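Local coordinates for periplasmic binding protein/LacI transcriptional regulator (Alkaliphilus metalliredigens, PDB 3CTP), which probably represses transcription by binding operator DNA as a LacI-family regulator, and binds the sugar D-xylulofuranose in its ligand-binding core, at the interface of chains A and B. Numbering follows the deposited sequence. Chains: chain A/B, Periplasmic binding protein/LacI transcriptional regulator.

The interface of chains A and B. Residues chain A 95, 97, 107-108; chain B 83, 92-93.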
ATOM      1  N   LEU A  95      -0.331  -4.893  13.341  1.00  9.69           N
ATOM      2  CA  LEU A  95      -1.356  -4.498  12.369  1.00  9.84           C
ATOM      3  C   LEU A  95      -2.181  -5.702  11.991  1.00 12.38           C
ATOM      4  O   LEU A  95      -1.633  -6.784  11.768  1.00 11.99           O
ATOM      5  CB  LEU A  95      -0.743  -3.958  11.082  1.00 11.49           C
ATOM      6  CG  LEU A  95       0.348  -2.927  11.209  1.00 16.62           C
ATOM      7  CD1 LEU A  95       0.695  -2.446   9.764  1.00 16.83           C
ATOM      8  CD2 LEU A  95      -0.147  -1.775  12.034  1.00 17.47           C
ATOM      9  N   ASN A  97      -5.323  -6.978   9.448  1.00 16.76           N
ATOM     10  CA  ASN A  97      -5.981  -6.679   8.244  1.00 17.10           C
ATOM     11  C   ASN A  97      -7.463  -7.121   8.316  1.00 15.18           C
ATOM     12  O   ASN A  97      -7.724  -8.313   8.307  1.00 15.32           O
ATOM     13  CB  ASN A  97      -5.276  -7.583   7.231  1.00 19.32           C
ATOM     14  CG  ASN A  97      -5.838  -7.466   5.904  1.00 26.28           C
ATOM     15  OD1 ASN A  97      -6.818  -6.768   5.731  1.00 24.58           O
ATOM     16  ND2 ASN A  97      -5.234  -8.144   4.923  1.00 24.23           N
ATOM     17  N   THR A 107     -12.719 -11.888  14.545  1.00 10.73           N
ATOM     18  CA  THR A 107     -11.641 -12.818  14.795  1.00 10.68           C
ATOM     19  C   THR A 107     -10.439 -12.086  15.377  1.00 10.32           C
ATOM     20  O   THR A 107      -9.853 -12.522  16.351  1.00 10.77           O
ATOM     21  CB  THR A 107     -11.225 -13.498  13.485  1.00 13.42           C
ATOM     22  OG1 THR A 107     -12.313 -14.306  13.009  1.00 14.75           O
ATOM     23  CG2 THR A 107      -9.976 -14.369  13.719  1.00 14.74           C
ATOM     24  N   TYR A 108     -10.096 -10.939  14.791  1.00  8.91           N
ATOM     25  CA  TYR A 108      -8.927 -10.202  15.295  1.00 10.54           C
ATOM     26  C   TYR A 108      -9.177  -9.601  16.676  1.00 11.12           C
ATOM     27  O   TYR A 108      -8.264  -9.480  17.493  1.00 11.88           O
ATOM     28  CB  TYR A 108      -8.427  -9.142  14.278  1.00 10.33           C
ATOM     29  CG  TYR A 108      -7.525  -9.842  13.298  1.00 14.04           C
ATOM     30  CD1 TYR A 108      -6.355 -10.435  13.747  1.00 16.37           C
ATOM     31  CD2 TYR A 108      -7.870  -9.979  11.981  1.00 19.04           C
ATOM     32  CE1 TYR A 108      -5.538 -11.161  12.893  1.00 20.28           C
ATOM     33  CE2 TYR A 108      -7.053 -10.711  11.099  1.00 22.63           C
ATOM     34  CZ  TYR A 108      -5.893 -11.295  11.578  1.00 20.95           C
ATOM     35  OH  TYR A 108      -5.078 -12.028  10.719  1.00 24.49           O
TER
ATOM     36  N   GLU B  83      -1.948 -14.243   4.282  1.00  8.92           N
ATOM     37  CA  GLU B  83      -3.036 -14.377   5.237  1.00  8.95           C
ATOM     38  C   GLU B  83      -4.026 -15.455   4.797  1.00 10.35           C
ATOM     39  O   GLU B  83      -4.494 -16.248   5.632  1.00 11.51           O
ATOM     40  CB  GLU B  83      -3.742 -13.033   5.461  1.00 12.74           C
ATOM     41  CG  GLU B  83      -4.926 -13.186   6.417  1.00 22.43           C
ATOM     42  CD  GLU B  83      -4.957 -12.156   7.516  1.00 25.02           C
ATOM     43  OE1 GLU B  83      -4.000 -11.347   7.626  1.00 27.38           O
ATOM     44  OE2 GLU B  83      -5.935 -12.175   8.296  1.00 31.04           O
ATOM     45  N   THR B  92      -4.047 -17.127  12.203  1.00 10.95           N
ATOM     46  CA  THR B  92      -4.211 -15.706  11.912  1.00 11.34           C
ATOM     47  C   THR B  92      -2.824 -15.057  11.841  1.00 12.39           C
ATOM     48  O   THR B  92      -1.831 -15.671  12.221  1.00 12.63           O
ATOM     49  CB  THR B  92      -5.036 -15.044  12.999  1.00 14.53           C
ATOM     50  OG1 THR B  92      -4.519 -15.405  14.276  1.00 16.96           O
ATOM     51  CG2 THR B  92      -6.451 -15.581  12.947  1.00 16.40           C
ATOM     52  N   LEU B  93      -2.734 -13.835  11.332  1.00 12.18           N
ATOM     53  CA  LEU B  93      -1.417 -13.177  11.197  1.00 11.95           C
ATOM     54  C   LEU B  93      -1.416 -11.863  11.956  1.00 12.98           C
ATOM     55  O   LEU B  93      -2.419 -11.141  11.939  1.00 14.70           O
ATOM     56  CB  LEU B  93      -1.165 -12.750   9.757  1.00 15.40           C
ATOM     57  CG  LEU B  93      -0.874 -13.713   8.633  1.00 22.21           C
ATOM     58  CD1 LEU B  93      -0.529 -12.880   7.416  1.00 18.90           C
ATOM     59  CD2 LEU B  93       0.303 -14.576   9.013  1.00 19.40           C
TER
HETATM   60  O   HOH W   1      -2.845  -9.665   5.859  1.00 19.57           O
HETATM   61  O   HOH W   2      -3.558  -9.506   9.769  1.00 25.07           O
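A:Tyr108 reaches across a polar, water-bridged patch of a two-fold symmetric homodimer interface to B:Glu83 and B:Leu93; with its symmetry twin, the patch helps hold the two chains side by side, the pairing usual for LacI-family repressors. The phenol OH of A:Tyr108 donates to carboxylate oxygen OE2 of B:Glu83 at 2.6 Å. The carboxylate lies at the edge of the ring, with OE2 in the ring plane, but its own plane is turned 65° from the ring and the hydroxyl approaches OE2 from above that plane. The hydroxyl OH of A:Tyr108 also accepts the backbone N-H of B:Leu93, N to OH 3.0 Å and nearly straight (166° at H), so that it acts as donor to the side chain and acceptor from the strand, which should help fix the hydroxyl and hence the rotation of the ring.

The other carboxylate oxygen of B:Glu83 turns to water. OE1 of B:Glu83 lies 2.7 Å from the oxygen of water 1, which in turn meets ND2 of the A:Asn97 amide. With CG opposite the main-chain N (chi1 178°), the A:Asn97 side chain brings ND2 to water 1. Water 2 joins the backbone N of A:Asn97 to OE1 of B:Glu83 and sits 2.9 Å from the carbonyl O of B:Leu93, knitting both backbones to the carboxylate.

Beside this network the contact becomes apolar: ring atom CE1 of A:Tyr108 passes CB of B:Thr92 at 3.9 Å, and the methyls CG2 of A:Thr107 and B:Thr92 touch at 3.8 Å.

In the fold, helix 102-114 and strand 92-97 of chain A face helix 73-88 and strand 92-97 of chain B, in the subdomain nearer the modelled N-termini.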